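Local coordinates for protein extracellular invertase (Aspergillus kawachii, PDB 5XH8) that probably hydrolyses sucrose as a family 32 glycoside hydrolase and, with high transfructosylation activity, transfers fructosyl units to build fructooligosaccharides such as 1-kestose, at residues A[13-18]-A[510-515]; A[250-255]-A[266-271]. All coordinates share one frame; numbering follows the deposited sequence.

Contact 1 (A[13-18]-A[510-515]); sequences NLSTLP and RTTDGI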
loop_
_atom_site.group_PDB
_atom_site.type_symbol
_atom_site.label_atom_id
_atom_site.label_comp_id
_atom_site.label_asym_id
_atom_site.label_seq_id
_atom_site.Cartn_x
_atom_site.Cartn_y
_atom_site.Cartn_z
ATOM N N ASN A 13 31.571 24.206 -30.039
ATOM C CA ASN A 13 30.691 24.035 -28.889
ATOM C C ASN A 13 29.877 22.798 -29.248
ATOM O O ASN A 13 29.061 22.835 -30.173
ATOM C CB ASN A 13 29.777 25.241 -28.695
ATOM C CG ASN A 13 28.809 25.076 -27.499
ATOM O OD1 ASN A 13 28.573 23.978 -26.969
ATOM N ND2 ASN A 13 28.242 26.182 -27.089
ATOM N N LEU A 14 30.141 21.692 -28.554
ATOM C CA LEU A 14 29.497 20.407 -28.923
ATOM C C LEU A 14 27.967 20.426 -28.883
ATOM O O LEU A 14 27.331 19.687 -29.615
ATOM C CB LEU A 14 30.037 19.251 -28.084
ATOM C CG LEU A 14 31.549 19.052 -28.188
ATOM C CD1 LEU A 14 31.972 17.956 -27.235
ATOM C CD2 LEU A 14 31.946 18.713 -29.608
ATOM N N SER A 15 27.379 21.292 -28.062
ATOM C CA SER A 15 25.924 21.433 -28.040
ATOM C C SER A 15 25.307 22.020 -29.293
ATOM O O SER A 15 24.104 22.037 -29.373
ATOM C CB SER A 15 25.486 22.238 -26.824
ATOM O OG SER A 15 25.781 21.464 -25.679
ATOM N N THR A 16 26.109 22.491 -30.259
ATOM C CA THR A 16 25.575 22.967 -31.541
ATOM C C THR A 16 25.479 21.880 -32.580
ATOM O O THR A 16 24.905 22.120 -33.626
ATOM C CB THR A 16 26.436 24.120 -32.139
ATOM O OG1 THR A 16 27.771 23.658 -32.440
ATOM C CG2 THR A 16 26.503 25.277 -31.155
ATOM N N LEU A 17 26.047 20.697 -32.324
ATOM C CA LEU A 17 26.050 19.624 -33.335
ATOM C C LEU A 17 24.691 18.904 -33.398
ATOM O O LEU A 17 23.888 19.048 -32.482
ATOM C CB LEU A 17 27.184 18.633 -33.073
ATOM C CG LEU A 17 28.607 19.190 -33.249
ATOM C CD1 LEU A 17 29.636 18.242 -32.663
ATOM C CD2 LEU A 17 28.907 19.433 -34.722
ATOM N N PRO A 18 24.421 18.161 -34.491
ATOM C CA PRO A 18 23.177 17.412 -34.577
ATOM C C PRO A 18 23.061 16.298 -33.537
ATOM O O PRO A 18 24.068 15.825 -32.985
ATOM C CB PRO A 18 23.213 16.785 -35.980
ATOM C CG PRO A 18 24.205 17.587 -36.742
ATOM C CD PRO A 18 25.203 18.066 -35.739
ATOM N N ARG A 510 36.883 23.162 -23.044
ATOM C CA ARG A 510 37.172 24.580 -23.251
ATOM C C ARG A 510 36.117 25.246 -24.117
ATOM O O ARG A 510 35.984 26.452 -24.073
ATOM C CB ARG A 510 38.570 24.750 -23.910
ATOM C CG ARG A 510 39.712 24.140 -23.093
ATOM C CD ARG A 510 41.027 23.942 -23.852
ATOM N NE ARG A 510 41.781 22.859 -23.210
ATOM C CZ ARG A 510 42.712 22.085 -23.781
ATOM N NH1 ARG A 510 43.088 22.249 -25.047
ATOM N NH2 ARG A 510 43.268 21.106 -23.071
ATOM N N THR A 511 35.397 24.471 -24.934
ATOM C CA THR A 511 34.372 25.000 -25.843
ATOM C C THR A 511 32.939 24.707 -25.427
ATOM O O THR A 511 32.016 25.272 -25.978
ATOM C CB THR A 511 34.539 24.392 -27.242
ATOM O OG1 THR A 511 34.259 22.977 -27.209
ATOM C CG2 THR A 511 35.958 24.606 -27.736
ATOM N N THR A 512 32.758 23.810 -24.463
ATOM C CA THR A 512 31.449 23.236 -24.166
ATOM C C THR A 512 31.236 23.166 -22.651
ATOM O O THR A 512 32.141 22.775 -21.918
ATOM C CB THR A 512 31.371 21.829 -24.795
ATOM O OG1 THR A 512 31.756 21.889 -26.191
ATOM C CG2 THR A 512 29.954 21.252 -24.656
ATOM N N ASP A 513 30.036 23.527 -22.193
ATOM C CA ASP A 513 29.666 23.390 -20.785
ATOM C C ASP A 513 29.430 21.916 -20.395
ATOM O O ASP A 513 29.131 21.069 -21.244
ATOM C CB ASP A 513 28.383 24.180 -20.480
ATOM C CG ASP A 513 28.546 25.687 -20.693
ATOM O OD1 ASP A 513 29.600 26.242 -20.353
ATOM O OD2 ASP A 513 27.611 26.307 -21.212
ATOM N N GLY A 514 29.549 21.650 -19.103
ATOM C CA GLY A 514 29.136 20.392 -18.514
ATOM C C GLY A 514 30.113 19.255 -18.706
ATOM O O GLY A 514 29.748 18.104 -18.479
ATOM N N ILE A 515 31.344 19.570 -19.113
ATOM C CA ILE A 515 32.394 18.574 -19.280
ATOM C C ILE A 515 33.365 18.781 -18.134
ATOM O O ILE A 515 34.274 19.616 -18.192
ATOM C CB ILE A 515 33.058 18.631 -20.669
ATOM C CG1 ILE A 515 31.964 18.493 -21.742
ATOM C CG2 ILE A 515 34.110 17.524 -20.801
ATOM C CD1 ILE A 515 32.444 18.281 -23.150
HETATM O O HOH W 1 28.058 24.198 -24.318
#
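T512 reaches L14 at the start of the 3-10 segment 14-16, its hydroxyl making the one direct hydrogen bond between the segments. Its CB, directed at segment 13-18, lies 4.0 Å from L14 N and 4.1 Å from N13 OD1, and there the side chain forks. The OG1 branch, anti to the carbonyl carbon (chi1 -51°), accepts an almost straight hydrogen bond from L14 N, N to OG1 2.9 Å and 172° at the hydrogen. CG of L14 packs 3.5 Å from the same OG1, the two side chains crossing at about a right angle. The CG2 branch turns to N13, 3.8 Å from its OD1. That OD1 has two further tasks: it accepts from S15 N, which stands above the carbonyl plane, in an Asx turn, and it accepts a hydrogen bond from a water, which itself accepts from D513 N. N13 CA also makes a CA-H...O contact of 3.4 Å with T511 O, while T511 OG1 is hydrogen-bonded to P12 O. Beyond this bond, CD1 of L14 meets CD1 of I515 at 4.1 Å. L14 is buried further by W26, A508 and W568, all in loops. The contact thus ties the N-terminal loop ahead of strand 37-47 to the loop between strands 497-501 and 520-523.

Contact 2 (A[250-255]-A[266-271]); sequences GNVFSL and IFTTIG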
loop_
_atom_site.group_PDB
_atom_site.type_symbol
_atom_site.label_atom_id
_atom_site.label_comp_id
_atom_site.label_asym_id
_atom_site.label_seq_id
_atom_site.Cartn_x
_atom_site.Cartn_y
_atom_site.Cartn_z
ATOM N N GLY A 250 22.166 -1.047 -0.620
ATOM C CA GLY A 250 22.793 -1.982 0.304
ATOM C C GLY A 250 22.813 -3.378 -0.285
ATOM O O GLY A 250 21.768 -3.896 -0.620
ATOM N N ASN A 251 24.012 -3.934 -0.493
ATOM C CA ASN A 251 24.190 -5.353 -0.801
ATOM C C ASN A 251 24.778 -6.026 0.448
ATOM O O ASN A 251 25.597 -5.426 1.121
ATOM C CB ASN A 251 25.228 -5.557 -1.890
ATOM C CG ASN A 251 24.846 -4.959 -3.230
ATOM O OD1 ASN A 251 24.103 -3.980 -3.361
ATOM N ND2 ASN A 251 25.408 -5.527 -4.217
ATOM N N VAL A 252 24.450 -7.297 0.671
ATOM C CA VAL A 252 25.002 -8.099 1.773
ATOM C C VAL A 252 25.449 -9.446 1.203
ATOM O O VAL A 252 24.743 -10.082 0.398
ATOM C CB VAL A 252 23.964 -8.323 2.898
ATOM C CG1 VAL A 252 24.563 -9.129 4.046
ATOM C CG2 VAL A 252 23.477 -6.992 3.430
ATOM N N PHE A 253 26.653 -9.855 1.597
ATOM C CA PHE A 253 27.286 -11.070 1.071
ATOM C C PHE A 253 28.412 -11.480 2.014
ATOM O O PHE A 253 28.720 -10.786 2.993
ATOM C CB PHE A 253 27.825 -10.833 -0.356
ATOM C CG PHE A 253 28.684 -9.608 -0.474
ATOM C CD1 PHE A 253 28.109 -8.340 -0.599
ATOM C CD2 PHE A 253 30.076 -9.711 -0.417
ATOM C CE1 PHE A 253 28.903 -7.206 -0.675
ATOM C CE2 PHE A 253 30.869 -8.580 -0.508
ATOM C CZ PHE A 253 30.290 -7.329 -0.637
ATOM N N SER A 254 28.991 -12.634 1.743
ATOM C CA SER A 254 29.981 -13.190 2.625
ATOM C C SER A 254 31.082 -13.846 1.795
ATOM O O SER A 254 30.815 -14.524 0.794
ATOM C CB SER A 254 29.321 -14.167 3.639
ATOM O OG SER A 254 28.635 -15.228 2.982
ATOM N N LEU A 255 32.314 -13.638 2.246
ATOM C CA LEU A 255 33.514 -13.949 1.471
ATOM C C LEU A 255 34.561 -14.785 2.246
ATOM O O LEU A 255 34.644 -14.717 3.476
ATOM C CB LEU A 255 34.201 -12.624 1.072
ATOM C CG LEU A 255 33.380 -11.606 0.271
ATOM C CD1 LEU A 255 34.191 -10.318 0.044
ATOM C CD2 LEU A 255 32.897 -12.225 -1.025
ATOM N N ILE A 266 31.321 -11.516 6.697
ATOM C CA ILE A 266 30.176 -10.784 6.148
ATOM C C ILE A 266 30.567 -9.336 5.802
ATOM O O ILE A 266 31.163 -8.606 6.609
ATOM C CB ILE A 266 28.973 -10.845 7.110
ATOM C CG1 ILE A 266 28.417 -12.270 7.139
ATOM C CG2 ILE A 266 27.862 -9.876 6.692
ATOM C CD1 ILE A 266 27.472 -12.549 8.302
ATOM N N PHE A 267 30.220 -8.943 4.588
ATOM C CA PHE A 267 30.490 -7.598 4.067
ATOM C C PHE A 267 29.192 -7.001 3.520
ATOM O O PHE A 267 28.280 -7.742 3.131
ATOM C CB PHE A 267 31.474 -7.679 2.906
ATOM C CG PHE A 267 32.895 -8.005 3.300
ATOM C CD1 PHE A 267 33.292 -9.326 3.519
ATOM C CD2 PHE A 267 33.855 -6.999 3.370
ATOM C CE1 PHE A 267 34.620 -9.630 3.838
ATOM C CE2 PHE A 267 35.182 -7.297 3.693
ATOM C CZ PHE A 267 35.559 -8.611 3.931
ATOM N N THR A 268 29.133 -5.675 3.468
ATOM C CA THR A 268 28.071 -4.975 2.742
ATOM C C THR A 268 28.709 -3.907 1.855
ATOM O O THR A 268 29.766 -3.360 2.216
ATOM C CB THR A 268 27.027 -4.352 3.701
ATOM O OG1 THR A 268 25.993 -3.676 2.958
ATOM C CG2 THR A 268 27.681 -3.377 4.693
ATOM N N THR A 269 28.110 -3.647 0.694
ATOM C CA THR A 269 28.405 -2.414 -0.067
ATOM C C THR A 269 27.189 -1.483 -0.014
ATOM O O THR A 269 26.042 -1.950 -0.031
ATOM C CB THR A 269 28.880 -2.667 -1.509
ATOM O OG1 THR A 269 27.866 -3.322 -2.283
ATOM C CG2 THR A 269 30.144 -3.538 -1.515
ATOM N N ILE A 270 27.453 -0.179 0.097
ATOM C CA ILE A 270 26.393 0.827 0.186
ATOM C C ILE A 270 26.819 2.080 -0.504
ATOM O O ILE A 270 28.000 2.388 -0.535
ATOM C CB ILE A 270 26.066 1.253 1.632
ATOM C CG1 ILE A 270 27.350 1.454 2.454
ATOM C CG2 ILE A 270 25.195 0.213 2.289
ATOM C CD1 ILE A 270 27.122 2.316 3.661
ATOM N N GLY A 271 25.840 2.799 -1.040
ATOM C CA GLY A 271 26.001 4.194 -1.397
ATOM C C GLY A 271 25.612 5.018 -0.181
ATOM O O GLY A 271 24.652 4.690 0.515
#
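The F253 and F267 rings lie on one face of a two-stranded antiparallel ladder, and each has backbone or aliphatic groups against it. Over one face of F253 stands the carbonyl O of F267, 3.8 Å above the plane and displaced toward the rim; at the edge, in plane, are T269 CG2 and L255 CG. F253 CG sits between the backbone N and the carbonyl carbon, and the ring reaches across to the other strand, where CE2 comes within 3.6 Å of F267 CB. F267 in turn has L255 CD1 over one face, a CH-pi contact 4.1 Å from the centroid and 26° off the normal. F342 stacks on F253, and L376 and V378 of strand 366-385 pack against this cluster.

F253 and F267 form a hydrogen-bonded pair, with F267 N to F253 O at 2.9 Å nearly straight (174°) and F253 N bonded back to F267 O. N251 and T269 form the next such pair. N251 O is gripped twice, from opposite faces of its plane: by T269 N, bent to 136° at the hydrogen, and by T268 OG1 at 2.6 Å. The T268 hydroxyl, placed anti to its own backbone N, also bonds to Q206 NE2. On the face carrying V252, S254, I266 and T268, V252 CG1 touches I266 CG2 at 4.3 Å, while from strand 219-227 W225 packs on V252 and W226 on T268. The whole is a buried beta hairpin within one antiparallel blade of the five-bladed beta-propeller known for family 32 enzymes; strand 265-274 pairs on its other edge with strand 286-298.

In the fold
The two contacts lie on opposite sides of the chain's centre, with centres about 40 Å apart and nearest atoms about 22 Å apart, and share no strand or sheet. Contact 1 closes over 491 intervening residues, joining the N-terminal loop to a loop of the C-terminal family 32 region; contact 2 falls within that span and links strands separated by a short loop. Contact 2 is therefore local, building a buried hairpin in the propeller, whereas contact 1 is a partly buried, long-range contact that attaches the start of the chain to the C-terminal beta-sandwich, the second part of family 32 enzymes.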